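Local coordinates for ralf, proline/betaine transporter (Legionella pneumophila, PDB 4D7Q), which probably acts as a guanine-nucleotide exchange factor through its Legionella Sec7 domain, joined in this chimera to the capping domain of a Rickettsia relative, at residues A[144-147]-A[148-152]; A[168-171]-A[172-175]; A[256-259]-A[260-264]; A[284-287]-A[288-291]. The protein carries 2 engineered substitutions. All coordinates share one frame; numbering follows the deposited sequence.

Contact 1 of 4, residues A[144-147]-A[148-152]; sequences QTIM and LNTDL
Thr150 and Ile146 meet one turn apart on helix 135-152 of the Legionella Sec7 part, an alpha helix whose sequence belongs to the Sec7 signature; in relatives that region lines the groove that receives the Arf GTPase. Regular i to i+4 backbone bonds form the frame: Leu148 N donates to Gln144 O at 2.9 Å, Asn149 N to Thr145 O at 2.8 Å, and Asp151 N to Met147 O at 3.2 Å.

A side-chain bond adds to this frame. With its hydroxyl swung beside its backbone N (chi1 -48°), Thr150 sends OG1 back to Ile146 O at 2.6 Å, while Thr150 N reaches the same oxygen at 3.0 Å. The two donors come from opposite faces of the carbonyl plane, so one acceptor is gripped twice, which helps set the threonine's rotation.

Packing leads outward. Leu148 turns to helix 183-195, touching Tyr190 and Ile193, and Met147 lies against Phe288 and Trp291 of the Rickettsia capping part, packing between the fused parts. Asn149 OD1 accepts from Phe198 N and ND2 donates to Lys196 O, tying the helix to the chain beyond helix 183-195.

Water completes the polar side. Asp151 OD1, which also forms a salt bridge with Arg290 of the capping part, accepts from a water at 2.6 Å, and that water donates its other hydrogen to Met147 O at 3.2 Å.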
ATOM      1  N   GLN A 144       2.392  -8.068 -13.555  1.00 23.19           N
ATOM      2  CA  GLN A 144       3.410  -8.317 -14.583  1.00 24.17           C
ATOM      3  C   GLN A 144       3.732  -7.051 -15.362  1.00 25.16           C
ATOM      4  O   GLN A 144       4.905  -6.825 -15.665  1.00 22.24           O
ATOM      5  CB  GLN A 144       2.992  -9.421 -15.573  1.00 25.82           C
ATOM      6  CG  GLN A 144       4.180 -10.002 -16.383  1.00 25.58           C
ATOM      7  CD  GLN A 144       5.164 -10.761 -15.502  1.00 40.23           C
ATOM      8  OE1 GLN A 144       4.801 -11.384 -14.491  1.00 30.90           O
ATOM      9  NE2 GLN A 144       6.441 -10.713 -15.848  1.00 27.70           N
ATOM     10  N   THR A 145       2.666  -6.304 -15.773  1.00 22.31           N
ATOM     11  CA  THR A 145       2.715  -5.090 -16.591  1.00 21.20           C
ATOM     12  C   THR A 145       3.494  -3.997 -15.857  1.00 23.23           C
ATOM     13  O   THR A 145       4.359  -3.366 -16.451  1.00 21.37           O
ATOM     14  CB  THR A 145       1.280  -4.665 -16.986  1.00 25.68           C
ATOM     15  OG1 THR A 145       0.663  -5.701 -17.749  1.00 23.46           O
ATOM     16  CG2 THR A 145       1.221  -3.342 -17.732  1.00 16.76           C
ATOM     17  N   ILE A 146       3.209  -3.804 -14.561  1.00 20.11           N
ATOM     18  CA  ILE A 146       3.901  -2.807 -13.750  1.00 18.73           C
ATOM     19  C   ILE A 146       5.419  -3.094 -13.723  1.00 21.92           C
ATOM     20  O   ILE A 146       6.233  -2.187 -13.941  1.00 19.05           O
ATOM     21  CB  ILE A 146       3.333  -2.787 -12.305  1.00 21.00           C
ATOM     22  CG1 ILE A 146       1.861  -2.289 -12.260  1.00 19.88           C
ATOM     23  CG2 ILE A 146       4.239  -1.907 -11.402  1.00 21.13           C
ATOM     24  CD1 ILE A 146       1.120  -2.617 -10.835  1.00 19.79           C
ATOM     25  N   MET A 147       5.778  -4.350 -13.395  1.00 20.04           N
ATOM     26  CA  MET A 147       7.168  -4.767 -13.260  1.00 19.92           C
ATOM     27  C   MET A 147       7.903  -4.646 -14.581  1.00 23.69           C
ATOM     28  O   MET A 147       9.001  -4.078 -14.601  1.00 23.63           O
ATOM     29  CB  MET A 147       7.281  -6.192 -12.697  1.00 21.61           C
ATOM     30  CG  MET A 147       8.734  -6.685 -12.663  1.00 23.44           C
ATOM     31  SD  MET A 147       8.892  -8.400 -12.164  1.00 26.74           S
ATOM     32  CE  MET A 147       8.338  -9.221 -13.579  1.00 22.45           C
ATOM     33  N   LEU A 148       7.315  -5.198 -15.676  1.00 20.32           N
ATOM     34  CA  LEU A 148       7.914  -5.119 -17.012  1.00 20.28           C
ATOM     35  C   LEU A 148       8.064  -3.674 -17.481  1.00 22.32           C
ATOM     36  O   LEU A 148       9.139  -3.290 -17.967  1.00 21.88           O
ATOM     37  CB  LEU A 148       7.148  -5.958 -18.030  1.00 22.01           C
ATOM     38  CG  LEU A 148       7.737  -6.030 -19.475  1.00 30.75           C
ATOM     39  CD1 LEU A 148       9.137  -6.704 -19.504  1.00 30.93           C
ATOM     40  CD2 LEU A 148       6.771  -6.771 -20.425  1.00 35.63           C
ATOM     41  N   ASN A 149       7.005  -2.871 -17.338  1.00 19.65           N
ATOM     42  CA  ASN A 149       7.071  -1.458 -17.743  1.00 19.53           C
ATOM     43  C   ASN A 149       8.193  -0.712 -17.036  1.00 20.68           C
ATOM     44  O   ASN A 149       8.950  -0.016 -17.694  1.00 20.92           O
ATOM     45  CB  ASN A 149       5.730  -0.752 -17.575  1.00 16.88           C
ATOM     46  CG  ASN A 149       5.778   0.678 -18.038  1.00 29.71           C
ATOM     47  OD1 ASN A 149       6.105   1.554 -17.264  1.00 19.54           O
ATOM     48  ND2 ASN A 149       5.530   0.940 -19.320  1.00 19.88           N
ATOM     49  N   THR A 150       8.341  -0.909 -15.721  1.00 19.42           N
ATOM     50  CA  THR A 150       9.387  -0.275 -14.936  1.00 20.10           C
ATOM     51  C   THR A 150      10.784  -0.620 -15.493  1.00 24.66           C
ATOM     52  O   THR A 150      11.625   0.267 -15.657  1.00 25.64           O
ATOM     53  CB  THR A 150       9.246  -0.636 -13.438  1.00 21.70           C
ATOM     54  OG1 THR A 150       7.899  -0.452 -13.008  1.00 24.84           O
ATOM     55  CG2 THR A 150      10.143   0.202 -12.554  1.00 14.98           C
ATOM     56  N   ASP A 151      11.034  -1.906 -15.753  1.00 20.72           N
ATOM     57  CA  ASP A 151      12.337  -2.341 -16.259  1.00 19.81           C
ATOM     58  C   ASP A 151      12.628  -1.936 -17.686  1.00 23.81           C
ATOM     59  O   ASP A 151      13.749  -1.503 -17.957  1.00 22.91           O
ATOM     60  CB  ASP A 151      12.516  -3.855 -16.067  1.00 21.08           C
ATOM     61  CG  ASP A 151      12.901  -4.234 -14.650  1.00 31.17           C
ATOM     62  OD1 ASP A 151      13.005  -3.319 -13.791  1.00 28.51           O
ATOM     63  OD2 ASP A 151      13.140  -5.430 -14.405  1.00 35.74           O
ATOM     64  N   LEU A 152      11.650  -2.092 -18.605  1.00 20.95           N
ATOM     65  CA  LEU A 152      11.835  -1.744 -20.030  1.00 21.13           C
ATOM     66  C   LEU A 152      12.211  -0.281 -20.225  1.00 24.60           C
ATOM     67  O   LEU A 152      12.987   0.035 -21.131  1.00 24.43           O
ATOM     68  CB  LEU A 152      10.585  -2.071 -20.889  1.00 20.86           C
ATOM     69  CG  LEU A 152      10.323  -3.568 -21.238  1.00 27.01           C
ATOM     70  CD1 LEU A 152       9.158  -3.703 -22.210  1.00 26.52           C
ATOM     71  CD2 LEU A 152      11.489  -4.186 -21.950  1.00 30.35           C
TER
HETATM   72  O   HOH W   1      11.030  -3.664 -12.109  1.00 38.60           O

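Contact 2 of 4, residues A[168-171]-A[172-175]; sequences LKRN and LRGG
Arg170 O receives two donors from Arg173 where helix 165-171 of the Sec7 part gives way to a type II beta turn from Leu172 to Gly175. The stronger is the side chain: Arg173 NE lies 2.9 Å from Arg170 O, its N-H pointing almost straight at the oxygen (174°), in the carbonyl plane and on a lone pair. The backbone Arg173 N adds a weak bond at 3.5 Å. Because the acceptor also sits in the guanidinium plane, this bond helps hold the group flat.

On this plane the Arg170 guanidinium lies flat, centres 3.7 Å apart and planes 10° from parallel. Arg170 gets there by bending at chi2 and chi3 (each close to -72°), which carries its head alongside that of Arg173. The two like charges face each other through their flat surfaces.

The inner side is apolar. Leu168 and Leu172 run side by side toward Leu186 and Leu189 of helix 183-195, with CD1 of Leu168 3.7 Å from CD1 of Leu172. Leu172 N makes weak bonds to both Leu168 O and Lys169 O. Gly174, at positive phi, carries the turn, which closes with Gly175 N bonded to Leu172 O at 3.0 Å.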
ATOM      1  N   LEU A 168       7.579 -12.907 -22.869  1.00 22.38           N
ATOM      2  CA  LEU A 168       6.354 -12.561 -22.148  1.00 21.87           C
ATOM      3  C   LEU A 168       5.304 -13.656 -22.281  1.00 24.79           C
ATOM      4  O   LEU A 168       4.695 -14.017 -21.276  1.00 23.04           O
ATOM      5  CB  LEU A 168       5.795 -11.188 -22.578  1.00 21.18           C
ATOM      6  CG  LEU A 168       4.519 -10.725 -21.822  1.00 24.74           C
ATOM      7  CD1 LEU A 168       4.785 -10.506 -20.312  1.00 24.51           C
ATOM      8  CD2 LEU A 168       3.863  -9.528 -22.489  1.00 22.29           C
ATOM      9  N   LYS A 169       5.153 -14.221 -23.500  1.00 22.40           N
ATOM     10  CA  LYS A 169       4.215 -15.325 -23.777  1.00 22.66           C
ATOM     11  C   LYS A 169       4.604 -16.566 -22.976  1.00 26.02           C
ATOM     12  O   LYS A 169       3.747 -17.181 -22.345  1.00 23.88           O
ATOM     13  CB  LYS A 169       4.187 -15.642 -25.283  1.00 25.45           C
ATOM     14  CG  LYS A 169       3.466 -14.569 -26.120  1.00 25.05           C
ATOM     15  CD  LYS A 169       3.915 -14.666 -27.561  1.00 31.69           C
ATOM     16  CE  LYS A 169       3.030 -13.888 -28.491  1.00 35.33           C
ATOM     17  NZ  LYS A 169       3.475 -14.060 -29.898  1.00 38.25           N
ATOM     18  N   ARG A 170       5.903 -16.901 -22.953  1.00 24.46           N
ATOM     19  CA  ARG A 170       6.408 -18.053 -22.174  1.00 25.03           C
ATOM     20  C   ARG A 170       6.174 -17.786 -20.686  1.00 26.75           C
ATOM     21  O   ARG A 170       5.739 -18.657 -19.961  1.00 25.33           O
ATOM     22  CB  ARG A 170       7.928 -18.260 -22.426  1.00 26.36           C
ATOM     23  CG  ARG A 170       8.287 -18.816 -23.795  1.00 30.22           C
ATOM     24  CD  ARG A 170       7.955 -20.278 -23.956  1.00 34.93           C
ATOM     25  NE  ARG A 170       8.839 -21.161 -23.185  1.00 35.79           N
ATOM     26  CZ  ARG A 170       8.808 -22.486 -23.263  1.00 45.86           C
ATOM     27  NH1 ARG A 170       7.943 -23.090 -24.066  1.00 35.03           N
ATOM     28  NH2 ARG A 170       9.633 -23.218 -22.531  1.00 33.76           N
ATOM     29  N   ASN A 171       6.391 -16.541 -20.252  1.00 24.81           N
ATOM     30  CA  ASN A 171       6.222 -16.137 -18.854  1.00 22.96           C
ATOM     31  C   ASN A 171       4.797 -16.237 -18.304  1.00 25.76           C
ATOM     32  O   ASN A 171       4.629 -16.431 -17.096  1.00 26.49           O
ATOM     33  CB  ASN A 171       6.768 -14.713 -18.657  1.00 20.64           C
ATOM     34  CG  ASN A 171       6.904 -14.366 -17.201  1.00 39.63           C
ATOM     35  OD1 ASN A 171       7.848 -14.773 -16.516  1.00 34.58           O
ATOM     36  ND2 ASN A 171       5.888 -13.727 -16.687  1.00 30.96           N
ATOM     37  N   LEU A 172       3.781 -16.052 -19.157  1.00 21.87           N
ATOM     38  CA  LEU A 172       2.372 -16.046 -18.765  1.00 21.35           C
ATOM     39  C   LEU A 172       1.613 -17.363 -19.029  1.00 26.22           C
ATOM     40  O   LEU A 172       0.411 -17.426 -18.789  1.00 26.23           O
ATOM     41  CB  LEU A 172       1.639 -14.822 -19.364  1.00 20.56           C
ATOM     42  CG  LEU A 172       2.056 -13.469 -18.776  1.00 23.16           C
ATOM     43  CD1 LEU A 172       1.591 -12.323 -19.650  1.00 22.19           C
ATOM     44  CD2 LEU A 172       1.612 -13.322 -17.313  1.00 24.86           C
ATOM     45  N   ARG A 173       2.317 -18.412 -19.485  1.00 24.01           N
ATOM     46  CA  ARG A 173       1.713 -19.738 -19.725  1.00 23.79           C
ATOM     47  C   ARG A 173       0.950 -20.232 -18.501  1.00 26.68           C
ATOM     48  O   ARG A 173       1.497 -20.215 -17.402  1.00 25.65           O
ATOM     49  CB  ARG A 173       2.761 -20.776 -20.115  1.00 21.30           C
ATOM     50  CG  ARG A 173       3.261 -20.655 -21.552  1.00 25.76           C
ATOM     51  CD  ARG A 173       4.427 -21.599 -21.822  1.00 28.61           C
ATOM     52  NE  ARG A 173       5.545 -21.341 -20.908  1.00 28.30           N
ATOM     53  CZ  ARG A 173       6.389 -22.270 -20.471  1.00 39.04           C
ATOM     54  NH1 ARG A 173       6.264 -23.531 -20.868  1.00 24.58           N
ATOM     55  NH2 ARG A 173       7.356 -21.951 -19.624  1.00 33.71           N
ATOM     56  N   GLY A 174      -0.319 -20.601 -18.696  1.00 22.97           N
ATOM     57  CA  GLY A 174      -1.158 -21.111 -17.623  1.00 23.04           C
ATOM     58  C   GLY A 174      -1.696 -20.069 -16.659  1.00 26.41           C
ATOM     59  O   GLY A 174      -2.347 -20.431 -15.687  1.00 26.95           O
ATOM     60  N   GLY A 175      -1.458 -18.788 -16.942  1.00 23.23           N
ATOM     61  CA  GLY A 175      -1.896 -17.683 -16.084  1.00 22.35           C
ATOM     62  C   GLY A 175      -3.255 -17.093 -16.408  1.00 25.40           C
ATOM     63  O   GLY A 175      -3.711 -16.180 -15.706  1.00 24.61           O
TER

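Contact 3 of 4, residues A[256-259]-A[260-264]; sequences TFLS and KFTGY
An ST turn near the C-terminal end of helix 256-262, in the Rickettsia capping part, accompanies the passage from helix into strand 264-271. Thr262 OG1 donates to Leu258 O at 2.7 Å, from above the carbonyl plane, and accepts from Tyr264 N at 3.3 Å; it can serve both because chi1 of 60° sets it between the backbone N and the carbonyl carbon. Gly263, with positive phi, bends the path while its N donates to Ser259 O at 2.7 Å. The hydroxyl of Ser259, anti to its N (chi1 -163°), reaches over the turn to Tyr264 O at 2.6 Å, so one bond holds Gly263 to the last helical turn and the other holds the first strand residue, Tyr264.

Aromatic packing occupies another side of the helix. Phe257 and Phe261 form an offset stack, centroids 4.8 Å apart and planes at 30°, in which CD2 and CE2 of Phe261 lie over one face of the Phe257 ring. Phe261 also stacks with Phe288 and meets Phe143 of the Sec7 part.

The helix packs on helix 135-152 through its phenylalanines and on helix 110-127 through Leu258 and Thr262, while Tyr264 leads into the antiparallel sheet.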
ATOM      1  N   THR A 256       2.124 -15.659  -1.103  1.00 25.16           N
ATOM      2  CA  THR A 256       3.415 -15.824  -1.791  1.00 24.21           C
ATOM      3  C   THR A 256       3.569 -14.961  -3.019  1.00 24.12           C
ATOM      4  O   THR A 256       4.651 -14.413  -3.246  1.00 21.36           O
ATOM      5  CB  THR A 256       3.664 -17.302  -2.102  1.00 39.85           C
ATOM      6  OG1 THR A 256       2.448 -17.835  -2.614  1.00 50.38           O
ATOM      7  CG2 THR A 256       4.075 -18.082  -0.873  1.00 41.26           C
ATOM      8  N   PHE A 257       2.483 -14.818  -3.802  1.00 21.05           N
ATOM      9  CA  PHE A 257       2.472 -13.988  -5.009  1.00 20.72           C
ATOM     10  C   PHE A 257       2.844 -12.536  -4.612  1.00 25.41           C
ATOM     11  O   PHE A 257       3.823 -12.000  -5.116  1.00 25.67           O
ATOM     12  CB  PHE A 257       1.093 -14.082  -5.726  1.00 21.56           C
ATOM     13  CG  PHE A 257       0.997 -13.230  -6.978  1.00 23.18           C
ATOM     14  CD1 PHE A 257       0.782 -11.855  -6.893  1.00 23.71           C
ATOM     15  CD2 PHE A 257       1.172 -13.792  -8.238  1.00 26.46           C
ATOM     16  CE1 PHE A 257       0.762 -11.051  -8.056  1.00 26.53           C
ATOM     17  CE2 PHE A 257       1.140 -12.989  -9.395  1.00 27.07           C
ATOM     18  CZ  PHE A 257       0.876 -11.630  -9.295  1.00 24.69           C
ATOM     19  N   LEU A 258       2.101 -11.936  -3.669  1.00 23.50           N
ATOM     20  CA  LEU A 258       2.350 -10.576  -3.187  1.00 23.58           C
ATOM     21  C   LEU A 258       3.792 -10.372  -2.663  1.00 24.77           C
ATOM     22  O   LEU A 258       4.414  -9.384  -2.996  1.00 21.63           O
ATOM     23  CB  LEU A 258       1.308 -10.176  -2.124  1.00 24.14           C
ATOM     24  CG  LEU A 258       1.334  -8.689  -1.661  1.00 26.69           C
ATOM     25  CD1 LEU A 258       1.072  -7.743  -2.814  1.00 26.90           C
ATOM     26  CD2 LEU A 258       0.317  -8.453  -0.582  1.00 22.92           C
ATOM     27  N   SER A 259       4.295 -11.312  -1.845  1.00 23.19           N
ATOM     28  CA  SER A 259       5.647 -11.326  -1.298  1.00 22.42           C
ATOM     29  C   SER A 259       6.707 -11.195  -2.420  1.00 26.49           C
ATOM     30  O   SER A 259       7.673 -10.447  -2.274  1.00 24.29           O
ATOM     31  CB  SER A 259       5.871 -12.631  -0.538  1.00 25.47           C
ATOM     32  OG  SER A 259       7.000 -12.493   0.309  1.00 34.41           O
ATOM     33  N   LYS A 260       6.528 -11.947  -3.530  1.00 22.57           N
ATOM     34  CA  LYS A 260       7.453 -11.932  -4.659  1.00 21.56           C
ATOM     35  C   LYS A 260       7.457 -10.587  -5.367  1.00 22.54           C
ATOM     36  O   LYS A 260       8.521 -10.100  -5.714  1.00 19.09           O
ATOM     37  CB  LYS A 260       7.117 -13.049  -5.656  1.00 21.32           C
ATOM     38  CG  LYS A 260       7.506 -14.428  -5.142  1.00 23.84           C
ATOM     39  CD  LYS A 260       7.095 -15.485  -6.154  1.00 29.48           C
ATOM     40  CE  LYS A 260       7.553 -16.871  -5.775  1.00 27.77           C
ATOM     41  NZ  LYS A 260       7.123 -17.829  -6.822  1.00 35.37           N
ATOM     42  N   PHE A 261       6.283  -9.975  -5.533  1.00 20.90           N
ATOM     43  CA  PHE A 261       6.163  -8.702  -6.240  1.00 20.56           C
ATOM     44  C   PHE A 261       6.459  -7.467  -5.415  1.00 22.03           C
ATOM     45  O   PHE A 261       6.631  -6.391  -5.977  1.00 19.35           O
ATOM     46  CB  PHE A 261       4.807  -8.618  -6.997  1.00 21.50           C
ATOM     47  CG  PHE A 261       4.813  -9.324  -8.348  1.00 21.55           C
ATOM     48  CD1 PHE A 261       5.284  -8.684  -9.482  1.00 22.71           C
ATOM     49  CD2 PHE A 261       4.355 -10.634  -8.471  1.00 21.93           C
ATOM     50  CE1 PHE A 261       5.295  -9.336 -10.723  1.00 23.86           C
ATOM     51  CE2 PHE A 261       4.363 -11.286  -9.712  1.00 23.42           C
ATOM     52  CZ  PHE A 261       4.833 -10.637 -10.830  1.00 22.27           C
ATOM     53  N   THR A 262       6.529  -7.590  -4.084  1.00 19.14           N
ATOM     54  CA  THR A 262       6.755  -6.395  -3.249  1.00 18.41           C
ATOM     55  C   THR A 262       7.860  -6.570  -2.219  1.00 23.06           C
ATOM     56  O   THR A 262       8.303  -5.582  -1.616  1.00 22.02           O
ATOM     57  CB  THR A 262       5.473  -6.054  -2.461  1.00 21.03           C
ATOM     58  OG1 THR A 262       5.156  -7.148  -1.636  1.00 21.71           O
ATOM     59  CG2 THR A 262       4.294  -5.707  -3.339  1.00 18.93           C
ATOM     60  N   GLY A 263       8.256  -7.818  -1.989  1.00 19.21           N
ATOM     61  CA  GLY A 263       9.280  -8.129  -1.004  1.00 19.84           C
ATOM     62  C   GLY A 263       8.754  -8.175   0.415  1.00 23.92           C
ATOM     63  O   GLY A 263       9.534  -8.305   1.365  1.00 23.58           O
ATOM     64  N   TYR A 264       7.421  -8.084   0.572  1.00 20.64           N
ATOM     65  CA  TYR A 264       6.772  -8.133   1.878  1.00 21.61           C
ATOM     66  C   TYR A 264       6.875  -9.537   2.408  1.00 25.94           C
ATOM     67  O   TYR A 264       6.301 -10.447   1.807  1.00 24.31           O
ATOM     68  CB  TYR A 264       5.301  -7.711   1.728  1.00 21.27           C
ATOM     69  CG  TYR A 264       4.450  -7.788   2.972  1.00 19.98           C
ATOM     70  CD1 TYR A 264       4.845  -7.158   4.154  1.00 21.85           C
ATOM     71  CD2 TYR A 264       3.179  -8.343   2.927  1.00 20.55           C
ATOM     72  CE1 TYR A 264       4.028  -7.170   5.288  1.00 22.92           C
ATOM     73  CE2 TYR A 264       2.358  -8.378   4.054  1.00 22.09           C
ATOM     74  CZ  TYR A 264       2.789  -7.796   5.234  1.00 29.57           C
ATOM     75  OH  TYR A 264       1.948  -7.810   6.313  1.00 27.24           O
TER

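Contact 4 of 4, residues A[284-287]-A[288-291]; sequences KPSI and FSRW
Ser286 and Ser289 close a type I beta turn in the Rickettsia capping part, between strand 277-283 and the short helix 290-293. The direct hydrogen bond across the turn runs from Ser286 N to Ser289 OG, 2.8 Å at 151°; a chi1 of 67° lodges OG between the backbone N and the carbonyl carbon of Ser289, facing Ser286 N.

A second polar element lies on the strand side of the turn. Ser286 OG donates to Lys284 O at 3.0 Å and also bonds to Lys265 NZ, so this hydroxyl joins the loop to the neighbouring strand. A water bridges the other end: it donates to Ile287 O at 2.9 Å and accepts from Arg290 N at 3.2 Å, so it links the carbonyl of Ile287 to the first N-H of helix 290-293.

Apolar contact is made by two adjacent side chains that lie side by side. Ile287 places CG2 over one face of the Phe288 ring in a CH-pi contact, 3.8 Å from the centroid and 19° off the ring normal, with CG2 to Phe288 CD2 at 3.5 Å. The Ile287 chain, extended through CG1, follows the ring outward until CD1 nears CZ of Phe288.

Serine hydroxyls and one water therefore serve backbone groups of a turn at the surface, while CG2 of Ile287 covers one face of a ring that also meets Phe261 and Met147, at the interface of the two fused parts.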
ATOM      1  N   LYS A 284      12.055  -7.374   2.253  1.00 24.16           N
ATOM      2  CA  LYS A 284      13.416  -7.716   1.845  1.00 24.44           C
ATOM      3  C   LYS A 284      13.413  -7.915   0.315  1.00 26.45           C
ATOM      4  O   LYS A 284      12.422  -8.466  -0.202  1.00 23.75           O
ATOM      5  CB  LYS A 284      13.923  -8.988   2.560  1.00 27.26           C
ATOM      6  CG  LYS A 284      14.112  -8.841   4.081  1.00 30.94           C
ATOM      7  CD  LYS A 284      15.037  -9.898   4.681  1.00 45.37           C
ATOM      8  CE  LYS A 284      14.456 -11.291   4.624  1.00 63.76           C
ATOM      9  NZ  LYS A 284      15.515 -12.332   4.718  1.00 77.63           N
ATOM     10  N   PRO A 285      14.467  -7.451  -0.411  1.00 22.68           N
ATOM     11  CA  PRO A 285      14.526  -7.670  -1.878  1.00 23.17           C
ATOM     12  C   PRO A 285      14.158  -9.095  -2.278  1.00 27.39           C
ATOM     13  O   PRO A 285      14.643 -10.062  -1.694  1.00 27.17           O
ATOM     14  CB  PRO A 285      15.986  -7.332  -2.235  1.00 24.61           C
ATOM     15  CG  PRO A 285      16.347  -6.310  -1.228  1.00 27.79           C
ATOM     16  CD  PRO A 285      15.692  -6.764   0.059  1.00 23.63           C
ATOM     17  N   SER A 286      13.241  -9.195  -3.221  1.00 23.27           N
ATOM     18  CA  SER A 286      12.726 -10.450  -3.679  1.00 22.63           C
ATOM     19  C   SER A 286      12.774 -10.550  -5.209  1.00 24.62           C
ATOM     20  O   SER A 286      13.120  -9.634  -5.864  1.00 23.41           O
ATOM     21  CB  SER A 286      11.295 -10.613  -3.180  1.00 24.40           C
ATOM     22  OG  SER A 286      11.258 -10.722  -1.799  1.00 31.06           O
ATOM     23  N   ILE A 287      12.399 -11.691  -5.742  1.00 21.06           N
ATOM     24  CA  ILE A 287      12.490 -11.925  -7.155  1.00 20.95           C
ATOM     25  C   ILE A 287      11.837 -10.852  -8.046  1.00 24.71           C
ATOM     26  O   ILE A 287      12.443 -10.403  -8.944  1.00 24.30           O
ATOM     27  CB  ILE A 287      12.077 -13.352  -7.557  1.00 22.24           C
ATOM     28  CG1 ILE A 287      12.502 -13.639  -8.998  1.00 22.16           C
ATOM     29  CG2 ILE A 287      10.600 -13.582  -7.341  1.00 20.48           C
ATOM     30  CD1 ILE A 287      12.343 -15.051  -9.456  1.00 18.31           C
ATOM     31  N   PHE A 288      10.605 -10.473  -7.764  1.00 22.90           N
ATOM     32  CA  PHE A 288       9.857  -9.507  -8.558  1.00 21.69           C
ATOM     33  C   PHE A 288       9.545  -8.157  -7.885  1.00 24.72           C
ATOM     34  O   PHE A 288       8.623  -7.508  -8.248  1.00 24.27           O
ATOM     35  CB  PHE A 288       8.557 -10.122  -9.038  1.00 22.74           C
ATOM     36  CG  PHE A 288       8.724 -11.398  -9.808  1.00 24.84           C
ATOM     37  CD1 PHE A 288       9.596 -11.478 -10.853  1.00 28.78           C
ATOM     38  CD2 PHE A 288       7.984 -12.500  -9.480  1.00 26.30           C
ATOM     39  CE1 PHE A 288       9.744 -12.650 -11.538  1.00 30.47           C
ATOM     40  CE2 PHE A 288       8.126 -13.663 -10.146  1.00 30.51           C
ATOM     41  CZ  PHE A 288       8.999 -13.737 -11.194  1.00 29.78           C
ATOM     42  N   SER A 289      10.343  -7.753  -6.921  1.00 20.46           N
ATOM     43  CA  SER A 289      10.030  -6.620  -6.081  1.00 18.37           C
ATOM     44  C   SER A 289      10.738  -5.276  -6.320  1.00 23.17           C
ATOM     45  O   SER A 289      10.418  -4.309  -5.682  1.00 22.63           O
ATOM     46  CB  SER A 289      10.183  -7.023  -4.633  1.00 17.42           C
ATOM     47  OG  SER A 289      11.485  -7.305  -4.283  1.00 23.24           O
ATOM     48  N   ARG A 290      11.713  -5.240  -7.202  1.00 20.25           N
ATOM     49  CA  ARG A 290      12.573  -4.091  -7.304  1.00 20.35           C
ATOM     50  C   ARG A 290      11.825  -2.823  -7.643  1.00 22.58           C
ATOM     51  O   ARG A 290      12.136  -1.777  -7.156  1.00 21.46           O
ATOM     52  CB  ARG A 290      13.712  -4.334  -8.292  1.00 22.66           C
ATOM     53  CG  ARG A 290      14.922  -3.464  -8.124  1.00 23.04           C
ATOM     54  CD  ARG A 290      16.132  -3.860  -8.939  1.00 24.64           C
ATOM     55  NE  ARG A 290      15.875  -4.812  -9.990  1.00 22.52           N
ATOM     56  CZ  ARG A 290      15.295  -4.534 -11.139  1.00 29.40           C
ATOM     57  NH1 ARG A 290      14.934  -3.314 -11.443  1.00 18.88           N
ATOM     58  NH2 ARG A 290      15.106  -5.495 -12.002  1.00 24.06           N
ATOM     59  N   TRP A 291      10.806  -2.930  -8.467  1.00 20.63           N
ATOM     60  CA  TRP A 291      10.157  -1.679  -8.842  1.00 20.31           C
ATOM     61  C   TRP A 291       9.387  -1.083  -7.668  1.00 23.01           C
ATOM     62  O   TRP A 291       9.147   0.123  -7.619  1.00 22.76           O
ATOM     63  CB  TRP A 291       9.218  -1.899 -10.029  1.00 18.48           C
ATOM     64  CG  TRP A 291       8.133  -2.896  -9.761  1.00 19.35           C
ATOM     65  CD1 TRP A 291       8.109  -4.204 -10.146  1.00 21.77           C
ATOM     66  CD2 TRP A 291       6.913  -2.665  -9.046  1.00 19.58           C
ATOM     67  NE1 TRP A 291       6.949  -4.803  -9.716  1.00 21.68           N
ATOM     68  CE2 TRP A 291       6.198  -3.879  -9.038  1.00 23.33           C
ATOM     69  CE3 TRP A 291       6.356  -1.550  -8.412  1.00 21.46           C
ATOM     70  CZ2 TRP A 291       4.956  -4.010  -8.421  1.00 23.80           C
ATOM     71  CZ3 TRP A 291       5.122  -1.682  -7.801  1.00 22.86           C
ATOM     72  CH2 TRP A 291       4.436  -2.903  -7.810  1.00 23.75           C
TER
HETATM   73  O   HOH W   2      12.796  -7.518  -9.138  1.00 23.84           O

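Read from the N terminus, the four contacts follow in series, with none nested in or crossing another. Contact 1 occupies the end of helix 135-152 and contact 2 ends the next helix with a turn; the two touch through Gln144 and Leu168 inside the Sec7 part. Contact 3 turns a helix into a strand, and contact 4 closes the loop after the adjoining strand. Contacts 3 and 4, centres about 8 Å apart, are joined by a probable backbone bond between Gly263 O and Lys284 N (2.8 Å). Both capping contacts lean on contact 1, across the fused parts, whereas contact 2 stays about 7 Å from contact 3 and about 6 Å from contact 4 between nearest atoms.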